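Local atomic coordinates of putative uncharacterized protein (Streptococcus suis, PDB entry 4XZ7), a protein that acts as a homodimeric transglutaminase with antiphagocytic properties and serves as a virulence factor, probably by modifying glutamine side chains of proteins. Residues 104-109 with 162-167; 90-95 with 124-129; 275-280 with 378-383; 367-372 with 386-391; 288-293 with 351-356. All blocks are in the same frame, centred on the assembly; numbering follows the deposited sequence.

Interaction 1 of 5, residues 104-109 with 162-167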
# COMPACT_ATOMS: atom_id res chain seq x y z
N GLU B 104 0.00 -23.61 -20.37
CA GLU B 104 -0.92 -22.50 -20.17
C GLU B 104 -0.25 -21.56 -19.19
O GLU B 104 0.40 -22.02 -18.25
CB GLU B 104 -2.27 -23.02 -19.66
CG GLU B 104 -3.22 -21.98 -19.06
CD GLU B 104 -4.63 -22.55 -18.80
OE1 GLU B 104 -5.30 -22.12 -17.82
OE2 GLU B 104 -5.08 -23.42 -19.59
N LEU B 105 -0.37 -20.26 -19.42
CA LEU B 105 0.12 -19.30 -18.45
C LEU B 105 -0.45 -19.63 -17.07
O LEU B 105 -1.63 -19.94 -16.95
CB LEU B 105 -0.27 -17.87 -18.83
CG LEU B 105 0.27 -17.22 -20.09
CD1 LEU B 105 -0.10 -15.74 -20.01
CD2 LEU B 105 1.77 -17.38 -20.21
N ARG B 106 0.40 -19.55 -16.06
CA ARG B 106 0.02 -19.80 -14.67
C ARG B 106 -0.03 -18.48 -13.91
O ARG B 106 1.00 -17.83 -13.74
CB ARG B 106 1.03 -20.74 -14.02
CG ARG B 106 0.84 -20.98 -12.55
CD ARG B 106 0.28 -22.36 -12.33
NE ARG B 106 1.00 -23.38 -13.09
CZ ARG B 106 1.79 -24.30 -12.54
NH1 ARG B 106 1.99 -24.34 -11.23
NH2 ARG B 106 2.39 -25.20 -13.32
N PHE B 107 -1.22 -18.06 -13.48
CA PHE B 107 -1.37 -16.75 -12.85
C PHE B 107 -1.16 -16.84 -11.34
O PHE B 107 -1.62 -17.79 -10.70
CB PHE B 107 -2.75 -16.16 -13.16
CG PHE B 107 -2.84 -15.53 -14.52
CD1 PHE B 107 -3.08 -16.32 -15.65
CD2 PHE B 107 -2.64 -14.17 -14.69
CE1 PHE B 107 -3.13 -15.75 -16.91
CE2 PHE B 107 -2.70 -13.60 -15.94
CZ PHE B 107 -2.94 -14.39 -17.06
N SER B 108 -0.47 -15.84 -10.79
CA SER B 108 -0.07 -15.81 -9.39
C SER B 108 -1.23 -16.05 -8.42
O SER B 108 -1.11 -16.84 -7.49
CB SER B 108 0.59 -14.46 -9.07
OG SER B 108 1.14 -14.45 -7.77
N GLY B 109 -2.34 -15.37 -8.64
CA GLY B 109 -3.50 -15.49 -7.77
C GLY B 109 -4.17 -16.86 -7.70
O GLY B 109 -4.96 -17.13 -6.78
N GLY B 162 10.77 -17.91 -14.44
CA GLY B 162 9.47 -17.67 -13.87
C GLY B 162 8.48 -18.75 -14.24
O GLY B 162 8.49 -19.25 -15.37
N LEU B 163 7.65 -19.14 -13.28
CA LEU B 163 6.55 -20.05 -13.52
C LEU B 163 5.24 -19.28 -13.52
O LEU B 163 4.44 -19.43 -14.42
CB LEU B 163 6.51 -21.17 -12.48
CG LEU B 163 5.36 -22.18 -12.63
CD1 LEU B 163 5.30 -22.74 -14.05
CD2 LEU B 163 5.50 -23.30 -11.63
N THR B 164 5.02 -18.45 -12.49
CA THR B 164 3.79 -17.65 -12.44
C THR B 164 3.98 -16.31 -13.15
O THR B 164 5.08 -15.74 -13.17
CB THR B 164 3.35 -17.36 -11.00
OG1 THR B 164 4.41 -16.69 -10.33
CG2 THR B 164 3.00 -18.66 -10.24
N VAL B 165 2.89 -15.82 -13.73
CA VAL B 165 2.86 -14.50 -14.31
C VAL B 165 2.01 -13.60 -13.42
O VAL B 165 1.11 -14.08 -12.72
CB VAL B 165 2.32 -14.52 -15.77
CG1 VAL B 165 3.17 -15.44 -16.62
CG2 VAL B 165 0.88 -14.97 -15.80
N ASP B 166 2.33 -12.32 -13.41
CA ASP B 166 1.61 -11.36 -12.59
C ASP B 166 1.77 -10.00 -13.24
O ASP B 166 2.54 -9.84 -14.19
CB ASP B 166 2.15 -11.34 -11.15
CG ASP B 166 1.13 -10.85 -10.13
OD1 ASP B 166 0.08 -10.29 -10.52
OD2 ASP B 166 1.40 -11.01 -8.92
N ASN B 167 1.00 -9.04 -12.73
CA ASN B 167 1.24 -7.62 -12.96
C ASN B 167 2.72 -7.35 -13.01
O ASN B 167 3.45 -7.75 -12.10
CB ASN B 167 0.54 -6.85 -11.82
CG ASN B 167 0.48 -5.38 -12.05
OD1 ASN B 167 1.46 -4.77 -12.46
ND2 ASN B 167 -0.67 -4.77 -11.75
O HOH W 1 3.18 -19.35 -16.72
O HOH W 2 3.21 -12.77 -8.19
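Phe107 lies beside Val165 as a parallel strand pair in the mixed sheet of the N-terminal half of the chain, with strand 106-107 adding to strand 157-167. Two backbone hydrogen bonds make the pairing: Val165 N to Arg106 O (2.8 Å) and Ser108 N to Val165 O (3.1 Å). Val165 is thus bonded to both neighbours of Phe107, the usual parallel pattern. Arg106 O also receives a CA-H...O contact from Thr164 CA.

Apolar packing joins Phe107 and Val165 on the sheet face they share. Phe107 CG lies beside the backbone N (chi1 -80°), and Val165 CG2 stands over the centre of the ring face, a CH-pi contact 3.8 Å from the Phe107 centroid and 11° off the normal. Val165 CG1 approaches Leu105 CD2 more loosely, and Leu138 of helix 132-140 touches both residues. The Phe107 ring also meets that of Phe191 of the second subunit. Away from that pair, Arg106, bent at chi2 and chi3, brings one face of its guanidinium to the methyls of Leu163, with Arg106 NH1 3.7 Å from Leu163 CD2; its NH2 is bonded to Gln101.

Two waters extend the polar contacts. One accepts from Arg106 N and donates to Leu163 O, linking the two backbones just ahead of the direct bonds. The other serves Asp166, whose carboxylate also accepts backbone N-H groups of Asn185 and Val186 of the second subunit, tying this pair into the dimer. This water accepts from Ser108 OG at 2.7 Å and donates to Asp166 OD2 at 2.6 Å.

Interaction 2 of 5, residues 90-95 with 124-129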
# COMPACT_ATOMS: atom_id res chain seq x y z
N VAL B 90 8.61 -25.17 -8.40
CA VAL B 90 8.59 -26.57 -8.79
C VAL B 90 9.83 -26.98 -9.60
O VAL B 90 10.46 -26.18 -10.31
CB VAL B 90 7.30 -26.92 -9.58
CG1 VAL B 90 6.14 -25.99 -9.18
CG2 VAL B 90 7.54 -26.92 -11.06
N ILE B 91 10.20 -28.24 -9.44
CA ILE B 91 11.29 -28.81 -10.21
C ILE B 91 10.74 -29.79 -11.24
O ILE B 91 10.12 -30.77 -10.87
CB ILE B 91 12.29 -29.52 -9.31
CG1 ILE B 91 12.97 -28.51 -8.38
CG2 ILE B 91 13.30 -30.31 -10.18
CD1 ILE B 91 14.03 -29.11 -7.50
N ALA B 92 10.96 -29.51 -12.52
CA ALA B 92 10.48 -30.40 -13.57
C ALA B 92 11.32 -31.67 -13.59
O ALA B 92 12.55 -31.61 -13.61
CB ALA B 92 10.52 -29.72 -14.93
N HIS B 93 10.64 -32.81 -13.61
CA HIS B 93 11.31 -34.09 -13.52
C HIS B 93 11.96 -34.46 -14.84
O HIS B 93 13.09 -34.93 -14.86
CB HIS B 93 10.31 -35.16 -13.08
CG HIS B 93 9.60 -34.83 -11.81
ND1 HIS B 93 10.20 -34.10 -10.80
CD2 HIS B 93 8.35 -35.10 -11.39
CE1 HIS B 93 9.34 -33.95 -9.81
NE2 HIS B 93 8.21 -34.55 -10.13
N ASN B 94 11.23 -34.23 -15.93
CA ASN B 94 11.73 -34.46 -17.27
C ASN B 94 11.13 -33.43 -18.23
O ASN B 94 10.37 -32.56 -17.81
CB ASN B 94 11.40 -35.90 -17.75
CG ASN B 94 9.93 -36.25 -17.59
OD1 ASN B 94 9.06 -35.39 -17.48
ND2 ASN B 94 9.65 -37.56 -17.59
N GLU B 95 11.48 -33.52 -19.51
CA GLU B 95 10.99 -32.56 -20.50
C GLU B 95 9.47 -32.56 -20.59
O GLU B 95 8.84 -31.51 -20.63
CB GLU B 95 11.59 -32.87 -21.87
CG GLU B 95 13.10 -32.63 -21.98
CD GLU B 95 13.93 -33.75 -21.37
OE1 GLU B 95 13.36 -34.66 -20.72
OE2 GLU B 95 15.17 -33.71 -21.55
N ALA B 124 15.04 -26.95 -13.70
CA ALA B 124 15.25 -28.22 -14.38
C ALA B 124 16.73 -28.46 -14.61
O ALA B 124 17.50 -27.51 -14.74
CB ALA B 124 14.48 -28.25 -15.70
N LEU B 125 17.12 -29.73 -14.63
CA LEU B 125 18.51 -30.09 -14.90
C LEU B 125 18.84 -30.08 -16.39
O LEU B 125 19.98 -30.29 -16.80
CB LEU B 125 18.83 -31.46 -14.31
CG LEU B 125 18.81 -31.49 -12.78
CD1 LEU B 125 18.93 -32.92 -12.29
CD2 LEU B 125 19.91 -30.62 -12.19
N PHE B 126 17.82 -29.84 -17.21
CA PHE B 126 18.02 -29.62 -18.64
C PHE B 126 17.70 -28.17 -18.93
O PHE B 126 17.03 -27.50 -18.15
CB PHE B 126 17.16 -30.57 -19.48
CG PHE B 126 15.70 -30.56 -19.10
CD1 PHE B 126 14.83 -29.64 -19.67
CD2 PHE B 126 15.21 -31.44 -18.16
CE1 PHE B 126 13.49 -29.62 -19.31
CE2 PHE B 126 13.88 -31.43 -17.81
CZ PHE B 126 13.02 -30.51 -18.38
N LYS B 127 18.16 -27.69 -20.07
CA LYS B 127 18.07 -26.27 -20.38
C LYS B 127 16.63 -25.84 -20.59
O LYS B 127 15.92 -26.38 -21.44
CB LYS B 127 18.88 -25.92 -21.62
CG LYS B 127 18.79 -24.46 -21.99
CD LYS B 127 19.88 -24.09 -22.99
CE LYS B 127 19.78 -22.62 -23.37
NZ LYS B 127 20.78 -22.27 -24.40
N ILE B 128 16.21 -24.88 -19.78
CA ILE B 128 14.92 -24.25 -19.96
C ILE B 128 15.12 -22.76 -19.85
O ILE B 128 15.94 -22.29 -19.04
CB ILE B 128 13.89 -24.72 -18.91
CG1 ILE B 128 14.43 -24.49 -17.50
CG2 ILE B 128 13.58 -26.19 -19.12
CD1 ILE B 128 13.39 -24.60 -16.37
N GLU B 129 14.40 -22.02 -20.68
CA GLU B 129 14.34 -20.57 -20.58
C GLU B 129 13.05 -20.05 -21.20
O GLU B 129 12.38 -20.75 -21.96
CB GLU B 129 15.56 -19.92 -21.24
CG GLU B 129 16.00 -20.57 -22.53
CD GLU B 129 16.98 -19.71 -23.31
OE1 GLU B 129 16.61 -19.30 -24.43
OE2 GLU B 129 18.11 -19.44 -22.81
O HOH W 3 15.10 -31.86 -14.02
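The Phe126 ring lies between Glu95 on one face and Ala124 on the other. Glu95 CG sits over the ring centre, 4.1 Å from the centroid and 11° off the normal, a CH-pi contact. The Glu95 chain then bends at chi2 (79°), which carries CD back across the same face; the carboxylate stacks almost parallel to the ring, with OE2 4.0 Å from Phe126 CG. On the opposite face, Ala124 CB stands 3.7 Å above the plane of the Phe126 ring, over its centre. Toward the far end of the ring, Phe126 CZ comes within 3.4 Å of Asn94 O and touches Ala92 CB at 4.3 Å, both from oblique directions.

The ring therefore packs on the start of a helix: Asn94 is the N-cap of helix 95-101, its OD1 accepting from Asp97 N, and Glu95 opens the first turn. A carboxylate there probably gains from the positive end of the helix dipole. Tyr98, one turn further on, also touches Phe126.

On the Ala124 side of the ring, the chains emerge from the parallel strands 90-91 and 121-124. Ala92 CB meets Ala124 CB at 4.3 Å, while Ala92 is still bonded through its backbone to His123. No direct hydrogen bond joins the two segments here. Instead, a water accepts from Leu125 N at 3.0 Å and donates to Ala92 O at 2.6 Å.

Interaction 3 of 5, residues 275-280 with 378-383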
# COMPACT_ATOMS: atom_id res chain seq x y z
N PHE B 275 6.84 16.74 26.24
CA PHE B 275 6.46 17.74 27.23
C PHE B 275 5.60 17.16 28.34
O PHE B 275 5.69 17.58 29.49
CB PHE B 275 5.73 18.90 26.56
CG PHE B 275 6.60 19.73 25.65
CD1 PHE B 275 7.97 19.81 25.87
CD2 PHE B 275 6.06 20.42 24.58
CE1 PHE B 275 8.78 20.58 25.03
CE2 PHE B 275 6.87 21.19 23.73
CZ PHE B 275 8.23 21.26 23.97
N ASN B 276 4.74 16.21 27.98
CA ASN B 276 3.92 15.55 28.98
C ASN B 276 4.82 14.74 29.90
O ASN B 276 4.63 14.74 31.11
CB ASN B 276 2.84 14.67 28.34
CG ASN B 276 1.65 15.48 27.85
OD1 ASN B 276 1.26 16.46 28.47
ND2 ASN B 276 1.08 15.07 26.71
N MET B 277 5.82 14.06 29.33
CA MET B 277 6.81 13.37 30.15
C MET B 277 7.49 14.33 31.13
O MET B 277 7.75 13.98 32.28
CB MET B 277 7.85 12.69 29.27
CG MET B 277 7.35 11.45 28.54
SD MET B 277 8.56 10.74 27.42
CE MET B 277 9.92 10.40 28.53
N LEU B 278 7.77 15.55 30.66
CA LEU B 278 8.50 16.54 31.45
C LEU B 278 7.62 17.28 32.44
O LEU B 278 8.06 18.23 33.08
CB LEU B 278 9.19 17.54 30.52
CG LEU B 278 10.36 17.04 29.68
CD1 LEU B 278 10.70 18.02 28.55
CD2 LEU B 278 11.57 16.78 30.56
N GLY B 279 6.36 16.87 32.56
CA GLY B 279 5.45 17.53 33.47
C GLY B 279 4.86 18.80 32.89
O GLY B 279 4.36 19.65 33.62
N LEU B 280 4.91 18.94 31.57
CA LEU B 280 4.39 20.13 30.93
C LEU B 280 3.17 19.78 30.07
O LEU B 280 3.33 19.40 28.90
CB LEU B 280 5.47 20.79 30.08
CG LEU B 280 6.50 21.76 30.69
CD1 LEU B 280 6.40 21.84 32.20
CD2 LEU B 280 7.91 21.38 30.23
N LYS B 378 3.06 5.13 31.85
CA LYS B 378 3.10 6.25 32.79
C LYS B 378 4.41 6.36 33.57
O LYS B 378 4.74 7.43 34.09
CB LYS B 378 1.94 6.15 33.80
CG LYS B 378 0.57 6.27 33.17
CD LYS B 378 -0.54 6.36 34.19
CE LYS B 378 -1.84 6.70 33.47
NZ LYS B 378 -2.93 7.03 34.41
N GLU B 379 5.15 5.26 33.64
CA GLU B 379 6.37 5.23 34.43
C GLU B 379 7.47 6.06 33.80
O GLU B 379 8.37 6.52 34.49
CB GLU B 379 6.85 3.79 34.62
CG GLU B 379 7.85 3.33 33.58
CD GLU B 379 9.23 3.09 34.17
OE1 GLU B 379 10.23 3.27 33.45
OE2 GLU B 379 9.30 2.71 35.36
N LYS B 380 7.40 6.28 32.49
CA LYS B 380 8.48 7.01 31.83
C LYS B 380 8.40 8.51 32.12
O LYS B 380 9.32 9.26 31.77
CB LYS B 380 8.47 6.74 30.32
CG LYS B 380 9.80 6.20 29.81
CD LYS B 380 10.20 4.94 30.58
CE LYS B 380 11.72 4.74 30.57
NZ LYS B 380 12.29 4.89 29.20
N SER B 381 7.32 8.93 32.76
CA SER B 381 7.22 10.28 33.32
C SER B 381 8.47 10.61 34.14
O SER B 381 8.98 9.78 34.89
CB SER B 381 5.97 10.41 34.20
OG SER B 381 5.99 11.61 34.96
N LEU B 382 8.96 11.83 33.97
CA LEU B 382 10.21 12.27 34.59
C LEU B 382 9.94 13.10 35.82
O LEU B 382 10.87 13.62 36.45
CB LEU B 382 11.04 13.07 33.60
CG LEU B 382 11.37 12.30 32.31
CD1 LEU B 382 10.99 13.13 31.10
CD2 LEU B 382 12.85 11.95 32.30
N VAL B 383 8.67 13.23 36.16
CA VAL B 383 8.26 14.03 37.30
C VAL B 383 7.39 13.20 38.24
O VAL B 383 6.58 13.73 39.00
CB VAL B 383 7.49 15.30 36.86
CG1 VAL B 383 8.43 16.25 36.12
CG2 VAL B 383 6.30 14.92 35.98
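Leu382 covers the end of helix 264-277 by meeting Met277 and Leu278, and here the packing is close. Leu382 N donates to Met277 O at 3.0 Å in a nearly straight bond (170° at the hydrogen), from a position tilted 25° out of the carbonyl plane. Leu382 CD1 lies 3.7 Å from Met277 CB, and the same methyl meets Leu278 CD2 at 3.7 Å, the two leucine side chains running side by side. His199 and Ile202 of helix 188-205 cover this apolar cluster from beyond.

The helix closes with a Schellman motif: Leu280 N bonds to Phe275 O and Gly279 N to Asn276 O, with Gly279 at positive phi as C-prime. Val383 fits against this turn, its CG2 3.7 Å from Gly279 CA and its CG1 3.6 Å from Leu278 O. The helix belongs to the transglutaminase-like region; its Phe275 packs on Val300 of strand 294-302, which joins helix to sheet, while loop 378-383 covers its C-terminal end.

Toward Lys380 the contact thins. The bend at chi3 (59°) places Met277 CE, which meets Lys380 O at 3.5 Å, but Lys380 CB is farther from that methyl, and the lysine chain leads its ammonium away to a long, weak ion pair with Asp196. Ser381 adds little to the contact: its OG bonds to Gly384 O and takes a weak bond from Val383 N at 3.4 Å.

Interaction 4 of 5, residues 367-372 with 386-391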
# COMPACT_ATOMS: atom_id res chain seq x y z
N LYS B 367 -4.99 20.60 35.03
CA LYS B 367 -5.34 20.19 36.38
C LYS B 367 -5.20 18.68 36.61
O LYS B 367 -5.39 18.21 37.73
CB LYS B 367 -6.77 20.62 36.71
CG LYS B 367 -6.89 22.12 37.00
CD LYS B 367 -8.27 22.50 37.52
CE LYS B 367 -9.28 22.60 36.40
NZ LYS B 367 -10.57 23.13 36.91
N GLN B 368 -4.86 17.93 35.56
CA GLN B 368 -4.65 16.49 35.73
C GLN B 368 -3.26 16.23 36.27
O GLN B 368 -2.38 17.09 36.14
CB GLN B 368 -4.83 15.75 34.39
CG GLN B 368 -6.17 16.00 33.71
CD GLN B 368 -7.35 15.66 34.60
OE1 GLN B 368 -7.46 14.54 35.11
NE2 GLN B 368 -8.24 16.63 34.81
N LYS B 369 -3.06 15.06 36.88
CA LYS B 369 -1.70 14.58 37.14
C LYS B 369 -1.05 14.40 35.78
O LYS B 369 -1.63 13.76 34.91
CB LYS B 369 -1.70 13.26 37.90
CG LYS B 369 -2.45 13.28 39.24
CD LYS B 369 -2.24 11.99 40.02
CE LYS B 369 -3.41 11.69 40.94
NZ LYS B 369 -4.68 11.52 40.18
N THR B 370 0.14 14.96 35.59
CA THR B 370 0.77 14.92 34.27
C THR B 370 1.04 13.50 33.77
O THR B 370 0.97 13.24 32.56
CB THR B 370 2.09 15.74 34.24
OG1 THR B 370 3.11 15.05 34.97
CG2 THR B 370 1.88 17.12 34.83
N ALA B 371 1.34 12.56 34.67
CA ALA B 371 1.62 11.20 34.24
C ALA B 371 0.37 10.54 33.66
O ALA B 371 0.45 9.74 32.73
CB ALA B 371 2.17 10.39 35.37
N ASP B 372 -0.79 10.88 34.23
CA ASP B 372 -2.08 10.45 33.68
C ASP B 372 -2.24 10.92 32.24
O ASP B 372 -2.81 10.20 31.42
CB ASP B 372 -3.24 10.99 34.52
CG ASP B 372 -3.40 10.25 35.82
OD1 ASP B 372 -2.92 9.10 35.90
OD2 ASP B 372 -4.00 10.83 36.76
N ASP B 386 2.58 11.77 40.45
CA ASP B 386 1.66 12.58 41.25
C ASP B 386 1.73 14.08 41.00
O ASP B 386 1.00 14.84 41.63
CB ASP B 386 1.91 12.31 42.73
CG ASP B 386 1.56 10.90 43.13
OD1 ASP B 386 0.50 10.41 42.69
OD2 ASP B 386 2.37 10.28 43.85
N TYR B 387 2.60 14.52 40.10
CA TYR B 387 2.75 15.97 39.90
C TYR B 387 1.64 16.55 39.04
O TYR B 387 1.27 15.99 38.00
CB TYR B 387 4.11 16.31 39.29
CG TYR B 387 4.18 17.75 38.83
CD1 TYR B 387 4.35 18.06 37.48
CD2 TYR B 387 4.05 18.80 39.73
CE1 TYR B 387 4.40 19.37 37.05
CE2 TYR B 387 4.10 20.12 39.31
CZ TYR B 387 4.28 20.40 37.96
OH TYR B 387 4.33 21.70 37.54
N ILE B 388 1.13 17.68 39.50
CA ILE B 388 0.09 18.42 38.81
C ILE B 388 0.58 19.84 38.53
O ILE B 388 0.97 20.57 39.45
CB ILE B 388 -1.20 18.46 39.65
CG1 ILE B 388 -1.64 17.03 40.01
CG2 ILE B 388 -2.31 19.22 38.91
CD1 ILE B 388 -2.91 16.97 40.85
N ALA B 389 0.58 20.22 37.26
CA ALA B 389 1.16 21.49 36.84
C ALA B 389 0.46 22.70 37.43
O ALA B 389 1.09 23.69 37.76
CB ALA B 389 1.16 21.59 35.32
N TYR B 390 -0.86 22.60 37.56
CA TYR B 390 -1.66 23.71 38.05
C TYR B 390 -1.38 23.94 39.51
O TYR B 390 -0.97 23.02 40.22
CB TYR B 390 -3.15 23.42 37.83
CG TYR B 390 -4.06 24.59 38.14
CD1 TYR B 390 -3.97 25.77 37.41
CD2 TYR B 390 -5.01 24.51 39.14
CE1 TYR B 390 -4.80 26.84 37.68
CE2 TYR B 390 -5.84 25.57 39.42
CZ TYR B 390 -5.73 26.73 38.69
OH TYR B 390 -6.57 27.79 38.96
N VAL B 391 -1.59 25.17 39.96
CA VAL B 391 -1.40 25.53 41.36
C VAL B 391 -2.53 26.45 41.83
O VAL B 391 -2.99 27.29 41.06
CB VAL B 391 -0.04 26.19 41.56
O HOH W 4 -1.11 19.49 35.28
O HOH W 5 2.58 13.28 37.07
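Thr370 and Tyr387 share the direct hydrogen bond of this contact: Thr370 N points at Tyr387 O over 2.9 Å, 168° at the hydrogen. Two further groups meet the same oxygen, Lys369 CA through a CA-H...O contact of 3.4 Å and a water that donates at 3.2 Å. That water also bonds to Thr370 OG1 and accepts from Ala371 N. A second water accepts from Ala389 N and donates to Gln368 O, bridging the backbones where they stand too far apart for a direct bond.

The two segments run in roughly opposing directions, joined by this one direct bond and by waters rather than as a regular sheet. They belong to the final segment of this crystallised fragment of a longer protein; it follows helix 359-365, folds back on itself and rests on the transglutaminase-like region, where Ala389 and Tyr390 touch Tyr301 of strand 294-302.

Side-chain packing follows the same course. Ile388 sets CG2 3.4 Å from Lys367 O, while its CG1 crosses the Lys369 chain, 3.9 Å from Lys369 CG. Thr370 CG2, anti to its carbonyl carbon, reaches Tyr387 CD1 at 3.7 Å. Lys367 CG is 3.7 Å from Tyr390 CD2, the two side chains lying side by side.

Among the charges, Lys369 turns NZ at chi4 (62°) toward Asp372 OD2, a salt bridge of 3.6 Å within segment 367-372. The other oxygen, Asp372 OD1, is paired with Lys378.

Interaction 5 of 5, residues 288-293 with 351-356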
# COMPACT_ATOMS: atom_id res chain seq x y z
N LYS B 288 -3.59 27.36 10.66
CA LYS B 288 -2.94 27.78 9.44
C LYS B 288 -1.74 28.69 9.68
O LYS B 288 -1.72 29.46 10.65
CB LYS B 288 -3.94 28.48 8.52
CG LYS B 288 -4.96 27.50 7.94
CD LYS B 288 -5.77 28.09 6.82
CE LYS B 288 -6.72 27.04 6.25
NZ LYS B 288 -7.38 27.51 5.00
N ASN B 289 -0.76 28.54 8.79
CA ASN B 289 0.41 29.41 8.69
C ASN B 289 0.07 30.87 8.75
O ASN B 289 -1.07 31.25 8.49
CB ASN B 289 1.13 29.18 7.35
CG ASN B 289 2.56 28.82 7.54
OD1 ASN B 289 3.09 28.91 8.64
ND2 ASN B 289 3.21 28.39 6.46
N ALA B 290 1.08 31.68 9.03
CA ALA B 290 0.96 33.12 8.84
C ALA B 290 0.92 33.43 7.33
O ALA B 290 0.62 34.55 6.94
CB ALA B 290 2.11 33.85 9.52
N GLU B 291 1.20 32.42 6.51
CA GLU B 291 1.03 32.52 5.05
C GLU B 291 -0.23 31.81 4.55
O GLU B 291 -0.37 31.57 3.36
CB GLU B 291 2.25 31.94 4.32
CG GLU B 291 3.59 32.48 4.77
CD GLU B 291 3.87 33.89 4.27
OE1 GLU B 291 3.69 34.15 3.06
OE2 GLU B 291 4.29 34.74 5.09
N GLY B 292 -1.14 31.46 5.45
CA GLY B 292 -2.36 30.79 5.04
C GLY B 292 -2.31 29.29 4.80
O GLY B 292 -3.35 28.67 4.54
N VAL B 293 -1.13 28.68 4.91
CA VAL B 293 -1.06 27.24 4.64
C VAL B 293 -1.29 26.41 5.91
O VAL B 293 -0.91 26.83 7.01
CB VAL B 293 0.28 26.84 3.94
CG1 VAL B 293 1.18 28.05 3.74
CG2 VAL B 293 1.01 25.72 4.68
N GLU B 351 -7.93 33.63 8.20
CA GLU B 351 -7.52 32.44 7.46
C GLU B 351 -6.01 32.30 7.40
O GLU B 351 -5.47 31.62 6.52
CB GLU B 351 -8.12 32.45 6.06
CG GLU B 351 -9.42 31.70 5.99
CD GLU B 351 -9.26 30.23 6.36
OE1 GLU B 351 -8.52 29.53 5.64
OE2 GLU B 351 -9.84 29.79 7.38
N ARG B 352 -5.34 32.93 8.35
CA ARG B 352 -3.90 32.83 8.49
C ARG B 352 -3.51 33.09 9.93
O ARG B 352 -4.18 33.84 10.63
CB ARG B 352 -3.19 33.81 7.55
CG ARG B 352 -3.78 35.21 7.55
CD ARG B 352 -3.00 36.14 6.63
NE ARG B 352 -1.62 36.30 7.07
CZ ARG B 352 -1.20 37.26 7.89
NH1 ARG B 352 -2.06 38.16 8.36
NH2 ARG B 352 0.08 37.31 8.25
N ASN B 353 -2.44 32.44 10.37
CA ASN B 353 -1.88 32.62 11.71
C ASN B 353 -2.87 32.36 12.84
O ASN B 353 -2.96 33.15 13.79
CB ASN B 353 -1.30 34.03 11.86
CG ASN B 353 -0.27 34.12 12.97
OD1 ASN B 353 0.42 33.15 13.27
ND2 ASN B 353 -0.19 35.27 13.61
N TYR B 354 -3.59 31.24 12.75
CA TYR B 354 -4.35 30.74 13.89
C TYR B 354 -4.04 29.27 14.15
O TYR B 354 -3.67 28.54 13.25
CB TYR B 354 -5.86 30.92 13.68
CG TYR B 354 -6.43 30.10 12.55
CD1 TYR B 354 -6.94 28.82 12.78
CD2 TYR B 354 -6.44 30.59 11.25
CE1 TYR B 354 -7.45 28.05 11.73
CE2 TYR B 354 -6.95 29.83 10.20
CZ TYR B 354 -7.46 28.57 10.45
OH TYR B 354 -7.96 27.83 9.41
N MET B 355 -4.20 28.88 15.41
CA MET B 355 -4.26 27.49 15.82
C MET B 355 -5.62 27.26 16.46
O MET B 355 -6.09 28.09 17.24
CB MET B 355 -3.13 27.15 16.81
CG MET B 355 -1.78 27.00 16.11
SD MET B 355 -1.80 25.57 15.02
CE MET B 355 -0.81 26.11 13.63
N ILE B 356 -6.26 26.15 16.10
CA ILE B 356 -7.56 25.80 16.66
C ILE B 356 -7.40 25.08 17.99
O ILE B 356 -7.04 23.91 18.04
CB ILE B 356 -8.37 24.92 15.67
CG1 ILE B 356 -8.57 25.69 14.35
CG2 ILE B 356 -9.71 24.52 16.28
CD1 ILE B 356 -9.33 24.94 13.27
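Asn289 O is gripped from both faces of its carbonyl plane: Asn353 N donates at 2.6 Å from across the contact, and Gly292 N at 3.0 Å closes the type I turn from Asn289 to Gly292. The Asn353 donor stands well above the plane, 51° out of it. One residue on, Ala290 O is held by a single side chain. Arg352 meets it edge-on with two nitrogens, NE at 2.8 Å and NH2 at 3.1 Å, the oxygen lying close to the guanidinium plane; this double grip fixes the rotation of the guanidinium. The bend at chi3 (-62°) turns NE toward that oxygen. Beside these bonds, Ala290 CB packs loosely on Asn353 CB.

At the other end, Lys288 N donates to Tyr354 O at 2.8 Å, while the return bond from Tyr354 N to Lys288 O is weak. Lys288 N also stands over the centre of one face of the Tyr354 ring, 3.9 Å above its plane. The Lys288 side chain, extended beyond CG, runs alongside the Tyr354 ring, with Lys288 CG 3.4 Å from Tyr354 OH. Its NZ goes on to a salt bridge with Glu351 OE1, whose modelled length is too short to be taken literally. Asn353 ND2 is bonded to Ser338 O, outside the pair.

Lys288 and Tyr354 form an antiparallel hydrogen-bonded pair between strands 282-288 and 354-357 of the five-stranded sheet. Asn353, with positive phi (57°), faces Lys288 together with Tyr354, so the strand pair opens with a G1 beta bulge beside the turn that links strands 282-288 and 294-302.

Overall arrangement
The contacts fall into two well-separated groups in an elongated chain. Interactions 1 and 2, centres 17 Å apart, share the mixed sheet of the N-terminal half; their segments alternate along the sequence, and Leu163 CD2 packs on Val90 CG1 at 3.7 Å. Interaction 1 also faces the second subunit. Interactions 3, 4 and 5 belong to the transglutaminase-like half, their centres 52 to 72 Å from those of interactions 1 and 2. Interactions 3 and 4, centres 10 Å apart, again alternate, and Val383 CG2 packs on Thr370 OG1 at 3.3 Å. Interaction 5, its centre 30 Å from that of interaction 3 and 31 Å from that of interaction 4, is nested within interaction 3 and closes before interaction 4 opens.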